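Local coordinates for condensin complex subunit 3 (Schizosaccharomyces pombe, PDB 5OQR), which serves as a regulatory subunit of condensin, the complex required to convert interphase chromatin into mitotic-like condensed chromosomes, at residues Val271-Lys283 with Ala308-Ile320. Sequence-based numbering, arbitrary orientation.
Sequences VSNNSDVAVLAIK and AESSLLARTFNEI
Leu312 of helix 308-320 is a knob among Ser275, Ala278, Val279 and Ile282 of helix 275-283, and Val279 enters a hole of Leu312, Arg315, Thr316 and Glu319 in return. The two helices cross at -57° within the all-helical HEAT-repeat protein. Leu312 is at the centre of the apolar contact. Its CD2 lies 3.6 Å from Ala278 CB and also meets Val271 CB, while CD1 touches Val279 CG2. Further along, with chi1 at -52°, Thr316 holds CG2 anti to the backbone N and against Ile282 CG2, 3.6 Å away, while OG1 lies beside the backbone N and bonds to Leu312 O. Thr316 CG2 also meets Lys283 CG. Polar groups line one flank. Lys283 stretches across Thr316, and its NZ forms a salt bridge of 3.0 Å to Glu319 OE1, which accepts through its anti lone pair. Glu319 OE2 takes Arg315 NE in a nearly straight bond (177°). Replacing Glu319 with an alanine would probably leave Lys283 NZ without this carboxylate mate and Arg315 less firmly oriented. Arg315 NH2 also bonds to Gln365 of helix 356-372, and Tyr368 makes a cation-pi contact with Arg315. A water joins Ser275 OG to Arg315 NH2, lying 3.1 Å from NH2 in the guanidinium plane.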
loop_
_atom_site.group_PDB
_atom_site.type_symbol
_atom_site.label_atom_id
_atom_site.label_comp_id
_atom_site.label_asym_id
_atom_site.label_seq_id
_atom_site.Cartn_x
_atom_site.Cartn_y
_atom_site.Cartn_z
ATOM N N VAL A 271 -6.981 20.300 -7.620
ATOM C CA VAL A 271 -5.540 20.071 -7.604
ATOM C C VAL A 271 -4.866 20.834 -6.473
ATOM O O VAL A 271 -3.858 20.376 -5.923
ATOM C CB VAL A 271 -4.933 20.442 -8.972
ATOM C CG1 VAL A 271 -5.559 19.601 -10.069
ATOM C CG2 VAL A 271 -5.111 21.925 -9.265
ATOM N N SER A 272 -5.393 22.004 -6.111
ATOM C CA SER A 272 -4.771 22.784 -5.046
ATOM C C SER A 272 -4.783 22.030 -3.723
ATOM O O SER A 272 -3.904 22.241 -2.881
ATOM C CB SER A 272 -5.473 24.134 -4.901
ATOM O OG SER A 272 -6.877 23.976 -4.823
ATOM N N ASN A 273 -5.760 21.147 -3.524
ATOM C CA ASN A 273 -5.839 20.333 -2.320
ATOM C C ASN A 273 -5.364 18.903 -2.535
ATOM O O ASN A 273 -5.234 18.158 -1.560
ATOM C CB ASN A 273 -7.275 20.314 -1.787
ATOM C CG ASN A 273 -7.693 21.644 -1.196
ATOM O OD1 ASN A 273 -7.248 22.018 -0.112
ATOM N ND2 ASN A 273 -8.555 22.363 -1.903
ATOM N N ASN A 274 -5.104 18.504 -3.780
ATOM C CA ASN A 274 -4.638 17.164 -4.100
ATOM C C ASN A 274 -3.507 17.272 -5.123
ATOM O O ASN A 274 -3.565 16.744 -6.228
ATOM C CB ASN A 274 -5.784 16.302 -4.622
ATOM C CG ASN A 274 -7.011 16.375 -3.743
ATOM O OD1 ASN A 274 -7.089 15.714 -2.710
ATOM N ND2 ASN A 274 -7.980 17.180 -4.150
ATOM N N SER A 275 -2.441 17.973 -4.737
ATOM C CA SER A 275 -1.365 18.273 -5.674
ATOM C C SER A 275 -0.604 17.014 -6.074
ATOM O O SER A 275 -0.336 16.793 -7.261
ATOM C CB SER A 275 -0.418 19.304 -5.058
ATOM O OG SER A 275 0.592 19.681 -5.974
ATOM N N ASP A 276 -0.245 16.175 -5.100
ATOM C CA ASP A 276 0.586 15.010 -5.396
ATOM C C ASP A 276 -0.109 14.066 -6.370
ATOM O O ASP A 276 0.502 13.586 -7.331
ATOM C CB ASP A 276 0.944 14.276 -4.104
ATOM C CG ASP A 276 1.980 15.015 -3.278
ATOM O OD1 ASP A 276 2.667 15.897 -3.834
ATOM O OD2 ASP A 276 2.115 14.707 -2.075
ATOM N N VAL A 277 -1.392 13.783 -6.137
ATOM C CA VAL A 277 -2.123 12.891 -7.031
ATOM C C VAL A 277 -2.291 13.529 -8.402
ATOM O O VAL A 277 -2.217 12.847 -9.431
ATOM C CB VAL A 277 -3.482 12.512 -6.412
ATOM C CG1 VAL A 277 -4.320 11.706 -7.398
ATOM C CG2 VAL A 277 -3.277 11.722 -5.134
ATOM N N ALA A 278 -2.520 14.844 -8.442
ATOM C CA ALA A 278 -2.739 15.518 -9.716
ATOM C C ALA A 278 -1.490 15.469 -10.586
ATOM O O ALA A 278 -1.581 15.277 -11.803
ATOM C CB ALA A 278 -3.172 16.962 -9.476
ATOM N N VAL A 279 -0.314 15.637 -9.981
ATOM C CA VAL A 279 0.930 15.534 -10.739
ATOM C C VAL A 279 1.082 14.130 -11.309
ATOM O O VAL A 279 1.362 13.950 -12.498
ATOM C CB VAL A 279 2.131 15.915 -9.854
ATOM C CG1 VAL A 279 3.444 15.657 -10.581
ATOM C CG2 VAL A 279 2.043 17.371 -9.441
ATOM N N LEU A 280 0.904 13.114 -10.461
ATOM C CA LEU A 280 1.054 11.735 -10.910
ATOM C C LEU A 280 0.086 11.413 -12.041
ATOM O O LEU A 280 0.458 10.751 -13.016
ATOM C CB LEU A 280 0.844 10.784 -9.731
ATOM C CG LEU A 280 0.895 9.283 -10.021
ATOM C CD1 LEU A 280 2.274 8.867 -10.500
ATOM C CD2 LEU A 280 0.499 8.502 -8.785
ATOM N N ALA A 281 -1.161 11.873 -11.929
ATOM C CA ALA A 281 -2.135 11.634 -12.988
ATOM C C ALA A 281 -1.666 12.222 -14.313
ATOM O O ALA A 281 -1.784 11.580 -15.362
ATOM C CB ALA A 281 -3.490 12.218 -12.591
ATOM N N ILE A 282 -1.131 13.442 -14.287
ATOM C CA ILE A 282 -0.642 14.066 -15.513
ATOM C C ILE A 282 0.492 13.240 -16.104
ATOM O O ILE A 282 0.513 12.948 -17.304
ATOM C CB ILE A 282 -0.204 15.517 -15.237
ATOM C CG1 ILE A 282 -1.413 16.369 -14.847
ATOM C CG2 ILE A 282 0.489 16.121 -16.460
ATOM C CD1 ILE A 282 -1.056 17.738 -14.304
ATOM N N LYS A 283 1.457 12.858 -15.268
ATOM C CA LYS A 283 2.592 12.084 -15.758
ATOM C C LYS A 283 2.139 10.759 -16.353
ATOM O O LYS A 283 2.627 10.349 -17.411
ATOM C CB LYS A 283 3.591 11.853 -14.626
ATOM C CG LYS A 283 4.187 13.132 -14.078
ATOM C CD LYS A 283 5.340 12.864 -13.137
ATOM C CE LYS A 283 6.051 14.152 -12.770
ATOM N NZ LYS A 283 7.246 13.922 -11.920
ATOM N N ALA A 308 -4.901 27.576 -11.407
ATOM C CA ALA A 308 -4.313 26.519 -10.592
ATOM C C ALA A 308 -4.005 25.292 -11.438
ATOM O O ALA A 308 -2.910 24.726 -11.361
ATOM C CB ALA A 308 -5.251 26.163 -9.441
ATOM N N GLU A 309 -4.963 24.873 -12.266
ATOM C CA GLU A 309 -4.751 23.711 -13.121
ATOM C C GLU A 309 -3.782 24.032 -14.248
ATOM O O GLU A 309 -2.910 23.220 -14.578
ATOM C CB GLU A 309 -6.083 23.226 -13.691
ATOM C CG GLU A 309 -7.115 22.836 -12.645
ATOM C CD GLU A 309 -7.852 24.030 -12.061
ATOM O OE1 GLU A 309 -7.543 25.173 -12.459
ATOM O OE2 GLU A 309 -8.737 23.827 -11.203
ATOM N N SER A 310 -3.923 25.213 -14.850
ATOM C CA SER A 310 -3.042 25.602 -15.944
ATOM C C SER A 310 -1.593 25.686 -15.482
ATOM O O SER A 310 -0.681 25.259 -16.198
ATOM C CB SER A 310 -3.513 26.936 -16.522
ATOM O OG SER A 310 -2.444 27.664 -17.093
ATOM N N SER A 311 -1.360 26.219 -14.282
ATOM C CA SER A 311 0.008 26.363 -13.795
ATOM C C SER A 311 0.598 25.014 -13.402
ATOM O O SER A 311 1.786 24.761 -13.626
ATOM C CB SER A 311 0.045 27.330 -12.613
ATOM O OG SER A 311 -0.651 26.805 -11.499
ATOM N N LEU A 312 -0.215 24.139 -12.809
ATOM C CA LEU A 312 0.268 22.812 -12.447
ATOM C C LEU A 312 0.654 22.015 -13.684
ATOM O O LEU A 312 1.621 21.246 -13.660
ATOM C CB LEU A 312 -0.799 22.067 -11.649
ATOM C CG LEU A 312 -0.400 20.679 -11.144
ATOM C CD1 LEU A 312 0.593 20.790 -10.009
ATOM C CD2 LEU A 312 -1.622 19.916 -10.708
ATOM N N LEU A 313 -0.092 22.182 -14.776
ATOM C CA LEU A 313 0.222 21.461 -16.004
ATOM C C LEU A 313 1.588 21.857 -16.546
ATOM O O LEU A 313 2.354 21.002 -17.003
ATOM C CB LEU A 313 -0.861 21.718 -17.051
ATOM C CG LEU A 313 -0.624 21.073 -18.417
ATOM C CD1 LEU A 313 -0.541 19.557 -18.298
ATOM C CD2 LEU A 313 -1.718 21.483 -19.384
ATOM N N ALA A 314 1.908 23.152 -16.519
ATOM C CA ALA A 314 3.202 23.598 -17.020
ATOM C C ALA A 314 4.336 23.083 -16.143
ATOM O O ALA A 314 5.373 22.645 -16.652
ATOM C CB ALA A 314 3.232 25.124 -17.102
ATOM N N ARG A 315 4.157 23.123 -14.822
ATOM C CA ARG A 315 5.199 22.647 -13.918
ATOM C C ARG A 315 5.442 21.154 -14.096
ATOM O O ARG A 315 6.582 20.688 -13.996
ATOM C CB ARG A 315 4.816 22.971 -12.473
ATOM C CG ARG A 315 5.621 22.226 -11.413
ATOM C CD ARG A 315 4.924 20.937 -10.988
ATOM N NE ARG A 315 5.619 20.268 -9.891
ATOM C CZ ARG A 315 5.214 20.246 -8.626
ATOM N NH1 ARG A 315 5.935 19.606 -7.719
ATOM N NH2 ARG A 315 4.094 20.851 -8.253
ATOM N N THR A 316 4.381 20.385 -14.351
ATOM C CA THR A 316 4.541 18.949 -14.556
ATOM C C THR A 316 5.139 18.655 -15.926
ATOM O O THR A 316 6.020 17.796 -16.052
ATOM C CB THR A 316 3.196 18.241 -14.399
ATOM O OG1 THR A 316 2.595 18.615 -13.153
ATOM C CG2 THR A 316 3.384 16.730 -14.425
ATOM N N PHE A 317 4.662 19.345 -16.962
ATOM C CA PHE A 317 5.247 19.211 -18.291
ATOM C C PHE A 317 6.744 19.484 -18.248
ATOM O O PHE A 317 7.546 18.729 -18.809
ATOM C CB PHE A 317 4.540 20.164 -19.257
ATOM C CG PHE A 317 5.224 20.315 -20.584
ATOM C CD1 PHE A 317 4.887 19.501 -21.647
ATOM C CD2 PHE A 317 6.191 21.287 -20.773
ATOM C CE1 PHE A 317 5.510 19.642 -22.868
ATOM C CE2 PHE A 317 6.817 21.431 -21.992
ATOM C CZ PHE A 317 6.474 20.609 -23.040
ATOM N N ASN A 318 7.137 20.567 -17.577
ATOM C CA ASN A 318 8.553 20.872 -17.414
ATOM C C ASN A 318 9.257 19.780 -16.617
ATOM O O ASN A 318 10.408 19.434 -16.903
ATOM C CB ASN A 318 8.705 22.234 -16.733
ATOM C CG ASN A 318 10.148 22.648 -16.558
ATOM O OD1 ASN A 318 10.841 22.938 -17.528
ATOM N ND2 ASN A 318 10.604 22.695 -15.314
ATOM N N GLU A 319 8.576 19.222 -15.618
ATOM C CA GLU A 319 9.162 18.153 -14.817
ATOM C C GLU A 319 9.400 16.901 -15.654
ATOM O O GLU A 319 10.448 16.256 -15.534
ATOM C CB GLU A 319 8.247 17.844 -13.634
ATOM C CG GLU A 319 8.964 17.388 -12.383
ATOM C CD GLU A 319 8.126 17.593 -11.139
ATOM O OE1 GLU A 319 7.409 16.652 -10.741
ATOM O OE2 GLU A 319 8.169 18.704 -10.567
ATOM N N ILE A 320 8.439 16.545 -16.507
ATOM C CA ILE A 320 8.579 15.364 -17.356
ATOM C C ILE A 320 9.752 15.538 -18.313
ATOM O O ILE A 320 10.671 14.712 -18.359
ATOM C CB ILE A 320 7.269 15.098 -18.121
ATOM C CG1 ILE A 320 6.153 14.719 -17.147
ATOM C CG2 ILE A 320 7.457 13.996 -19.161
ATOM C CD1 ILE A 320 4.768 14.795 -17.748
HETATM O O HOH W 1 -8.669 21.815 -9.671
HETATM O O HOH W 2 2.595 21.736 -5.724
#